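Local structure of Z-DNA binding protein kinase (Danio rerio, 5J6X) at residues A[24-29]-A[65-70]. The protein is thought to act as a protein kinase; its winged helix-turn-helix Zalpha domain, the part described here, probably binds left-handed Z-DNA. Sequence-based numbering, arbitrary orientation.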
ATOM      1  N   HIS A  24      -6.715  -0.781   8.534  1.00 45.61           N
ATOM      2  CA  HIS A  24      -7.633   0.252   8.056  1.00 44.58           C
ATOM      3  C   HIS A  24      -8.488  -0.087   6.832  1.00 38.13           C
ATOM      4  O   HIS A  24      -9.458   0.585   6.567  1.00 39.97           O
ATOM      5  CB  HIS A  24      -6.843   1.533   7.788  1.00 44.42           C
ATOM      6  CG  HIS A  24      -6.320   2.159   9.041  1.00 54.25           C
ATOM      7  ND1 HIS A  24      -5.279   1.614   9.761  1.00 54.71           N
ATOM      8  CD2 HIS A  24      -6.734   3.244   9.738  1.00 60.74           C
ATOM      9  CE1 HIS A  24      -5.054   2.351  10.837  1.00 59.69           C
ATOM     10  NE2 HIS A  24      -5.924   3.347  10.846  1.00 67.64           N
ATOM     11  N   GLY A  25      -8.176  -1.132   6.094  1.00 39.66           N
ATOM     12  CA  GLY A  25      -8.974  -1.391   4.908  1.00 35.86           C
ATOM     13  C   GLY A  25      -8.421  -0.629   3.727  1.00 30.03           C
ATOM     14  O   GLY A  25      -7.345  -0.040   3.827  1.00 36.55           O
ATOM     15  N   ARG A  26      -9.133  -0.633   2.610  1.00 33.22           N
ATOM     16  CA  ARG A  26      -8.572  -0.042   1.398  1.00 32.53           C
ATOM     17  C   ARG A  26      -8.330   1.447   1.574  1.00 27.78           C
ATOM     18  O   ARG A  26      -9.179   2.166   2.068  1.00 34.62           O
ATOM     19  CB  ARG A  26      -9.454  -0.311   0.178  1.00 33.49           C
ATOM     20  CG  ARG A  26     -10.828   0.286   0.200  1.00 35.80           C
ATOM     21  CD  ARG A  26     -11.594  -0.205  -1.000  1.00 31.93           C
ATOM     22  NE  ARG A  26     -12.674   0.702  -1.369  1.00 38.12           N
ATOM     23  CZ  ARG A  26     -13.481   0.490  -2.396  1.00 33.00           C
ATOM     24  NH1 ARG A  26     -13.308  -0.593  -3.136  1.00 30.76           N
ATOM     25  NH2 ARG A  26     -14.449   1.350  -2.677  1.00 31.95           N
ATOM     26  N   SER A  27      -7.142   1.885   1.176  1.00 28.79           N
ATOM     27  CA  SER A  27      -6.615   3.187   1.547  1.00 24.76           C
ATOM     28  C   SER A  27      -5.940   3.804   0.341  1.00 28.17           C
ATOM     29  O   SER A  27      -5.439   3.086  -0.512  1.00 31.73           O
ATOM     30  CB  SER A  27      -5.598   3.052   2.683  1.00 30.67           C
ATOM     31  OG  SER A  27      -5.946   2.036   3.616  1.00 32.80           O
ATOM     32  N   THR A  28      -5.881   5.126   0.281  1.00 28.25           N
ATOM     33  CA  THR A  28      -5.086   5.791  -0.756  1.00 27.26           C
ATOM     34  C   THR A  28      -3.568   5.725  -0.488  1.00 31.58           C
ATOM     35  O   THR A  28      -3.144   5.292   0.581  1.00 32.16           O
ATOM     36  CB  THR A  28      -5.490   7.244  -0.887  1.00 27.81           C
ATOM     37  OG1 THR A  28      -5.331   7.900   0.373  1.00 26.77           O
ATOM     38  CG2 THR A  28      -6.934   7.333  -1.305  1.00 28.50           C
ATOM     39  N   VAL A  29      -2.739   6.147  -1.441  1.00 26.47           N
ATOM     40  CA  VAL A  29      -1.311   6.132  -1.175  1.00 28.94           C
ATOM     41  C   VAL A  29      -1.003   7.219  -0.148  1.00 38.47           C
ATOM     42  O   VAL A  29      -0.062   7.114   0.650  1.00 39.50           O
ATOM     43  CB  VAL A  29      -0.454   6.342  -2.441  1.00 35.34           C
ATOM     44  CG1 VAL A  29      -0.661   7.701  -3.014  1.00 28.28           C
ATOM     45  CG2 VAL A  29       1.029   6.136  -2.121  1.00 33.60           C
ATOM     46  N   ARG A  65      -9.941   8.945  -5.637  1.00 29.26           N
ATOM     47  CA  ARG A  65      -8.546   8.519  -5.633  1.00 26.48           C
ATOM     48  C   ARG A  65      -8.434   6.998  -5.661  1.00 28.62           C
ATOM     49  O   ARG A  65      -9.239   6.300  -5.037  1.00 25.97           O
ATOM     50  CB  ARG A  65      -7.813   9.049  -4.400  1.00 28.05           C
ATOM     51  CG  ARG A  65      -7.337  10.457  -4.520  1.00 30.93           C
ATOM     52  CD  ARG A  65      -6.514  10.900  -3.312  1.00 24.13           C
ATOM     53  NE  ARG A  65      -5.861  12.173  -3.605  1.00 26.84           N
ATOM     54  CZ  ARG A  65      -5.345  12.983  -2.695  1.00 29.86           C
ATOM     55  NH1 ARG A  65      -5.409  12.665  -1.412  1.00 34.00           N
ATOM     56  NH2 ARG A  65      -4.770  14.117  -3.071  1.00 33.17           N
ATOM     57  N   PRO A  66      -7.410   6.477  -6.362  1.00 30.18           N
ATOM     58  CA  PRO A  66      -7.228   5.026  -6.341  1.00 29.39           C
ATOM     59  C   PRO A  66      -6.910   4.554  -4.923  1.00 30.37           C
ATOM     60  O   PRO A  66      -6.155   5.211  -4.202  1.00 31.50           O
ATOM     61  CB  PRO A  66      -6.061   4.798  -7.311  1.00 26.48           C
ATOM     62  CG  PRO A  66      -5.359   6.088  -7.396  1.00 23.45           C
ATOM     63  CD  PRO A  66      -6.341   7.168  -7.105  1.00 22.74           C
ATOM     64  N   VAL A  67      -7.535   3.448  -4.526  1.00 33.62           N
ATOM     65  CA  VAL A  67      -7.316   2.850  -3.215  1.00 31.44           C
ATOM     66  C   VAL A  67      -6.745   1.446  -3.358  1.00 32.19           C
ATOM     67  O   VAL A  67      -7.079   0.724  -4.300  1.00 35.50           O
ATOM     68  CB  VAL A  67      -8.618   2.796  -2.399  1.00 27.75           C
ATOM     69  CG1 VAL A  67      -8.987   4.190  -1.920  1.00 23.94           C
ATOM     70  CG2 VAL A  67      -9.721   2.196  -3.221  1.00 28.20           C
ATOM     71  N   TRP A  68      -5.874   1.068  -2.429  1.00 32.98           N
ATOM     72  CA  TRP A  68      -5.268  -0.255  -2.437  1.00 31.01           C
ATOM     73  C   TRP A  68      -5.842  -1.097  -1.317  1.00 34.33           C
ATOM     74  O   TRP A  68      -6.105  -0.568  -0.249  1.00 36.75           O
ATOM     75  CB  TRP A  68      -3.768  -0.152  -2.279  1.00 27.44           C
ATOM     76  CG  TRP A  68      -3.138   0.612  -3.349  1.00 32.67           C
ATOM     77  CD1 TRP A  68      -3.105   1.976  -3.479  1.00 31.33           C
ATOM     78  CD2 TRP A  68      -2.437   0.077  -4.474  1.00 29.23           C
ATOM     79  NE1 TRP A  68      -2.427   2.315  -4.625  1.00 28.86           N
ATOM     80  CE2 TRP A  68      -2.001   1.170  -5.248  1.00 31.13           C
ATOM     81  CE3 TRP A  68      -2.136  -1.214  -4.903  1.00 28.03           C
ATOM     82  CZ2 TRP A  68      -1.273   1.002  -6.425  1.00 30.97           C
ATOM     83  CZ3 TRP A  68      -1.421  -1.377  -6.071  1.00 27.74           C
ATOM     84  CH2 TRP A  68      -0.991  -0.278  -6.813  1.00 30.17           C
ATOM     85  N   ASP A  69      -6.035  -2.393  -1.565  1.00 30.83           N
ATOM     86  CA  ASP A  69      -6.422  -3.342  -0.522  1.00 34.57           C
ATOM     87  C   ASP A  69      -5.716  -4.688  -0.732  1.00 33.91           C
ATOM     88  O   ASP A  69      -4.983  -4.873  -1.707  1.00 29.92           O
ATOM     89  CB  ASP A  69      -7.944  -3.549  -0.480  1.00 34.60           C
ATOM     90  CG  ASP A  69      -8.437  -3.910   0.915  1.00 39.77           C
ATOM     91  OD1 ASP A  69      -7.569  -4.247   1.747  1.00 34.69           O
ATOM     92  OD2 ASP A  69      -9.665  -3.861   1.181  1.00 41.66           O
ATOM     93  N   LEU A  70      -5.961  -5.629   0.175  1.00 33.27           N
ATOM     94  CA  LEU A  70      -5.228  -6.896   0.188  1.00 33.96           C
ATOM     95  C   LEU A  70      -5.940  -7.968  -0.617  1.00 33.92           C
ATOM     96  O   LEU A  70      -7.153  -8.189  -0.484  1.00 34.79           O
ATOM     97  CB  LEU A  70      -5.014  -7.379   1.623  1.00 29.68           C
ATOM     98  CG  LEU A  70      -4.196  -6.445   2.511  1.00 37.36           C
ATOM     99  CD1 LEU A  70      -4.389  -6.820   3.958  1.00 37.61           C
ATOM    100  CD2 LEU A  70      -2.705  -6.467   2.147  1.00 36.42           C
TER
HETATM  101  O   HOH W   1      -6.484  10.234   0.690  1.00 30.03           O
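The carbonyl oxygen of S27 receives the backbone N of W68 at 2.8 Å in a nearly straight bond (169°) and is also approached by the CA-H of V67. In return the N of S27 donates to W68 O (3.0 Å), which meets R26 CA in a CA-H...O contact. These two bonds close one antiparallel hydrogen-bonded pair, joining the loop between helices 9-24 and 29-35 to strand 67-70, whose V67 and D69 bond to T59 and F57 on its other side. On the solvent side, V67 fits between two neighbours: its CG1 meets T28 CG2 (3.8 Å), while CG2 lies over one face of the R26 guanidinium. T28 CG2 also rests on R65 CB (3.6 Å); T28 OG1, set between the backbone N and the carbonyl carbon (chi1 58°), turns instead to the N of D31, capping helix 29-35. D69 sets its CB against R26 CB (3.6 Å), and its OD1 accepts the N of L70 from above the carboxylate plane. An alanine at D69 would keep the CB contact but would probably leave L70 N without this acceptor and open a gap beside R26 N and CB, where the carboxylate now lies. Main-chain bonding thus ties the wing strand to the helical core, as in winged helix-turn-helix domains, with aliphatic contacts flanking it.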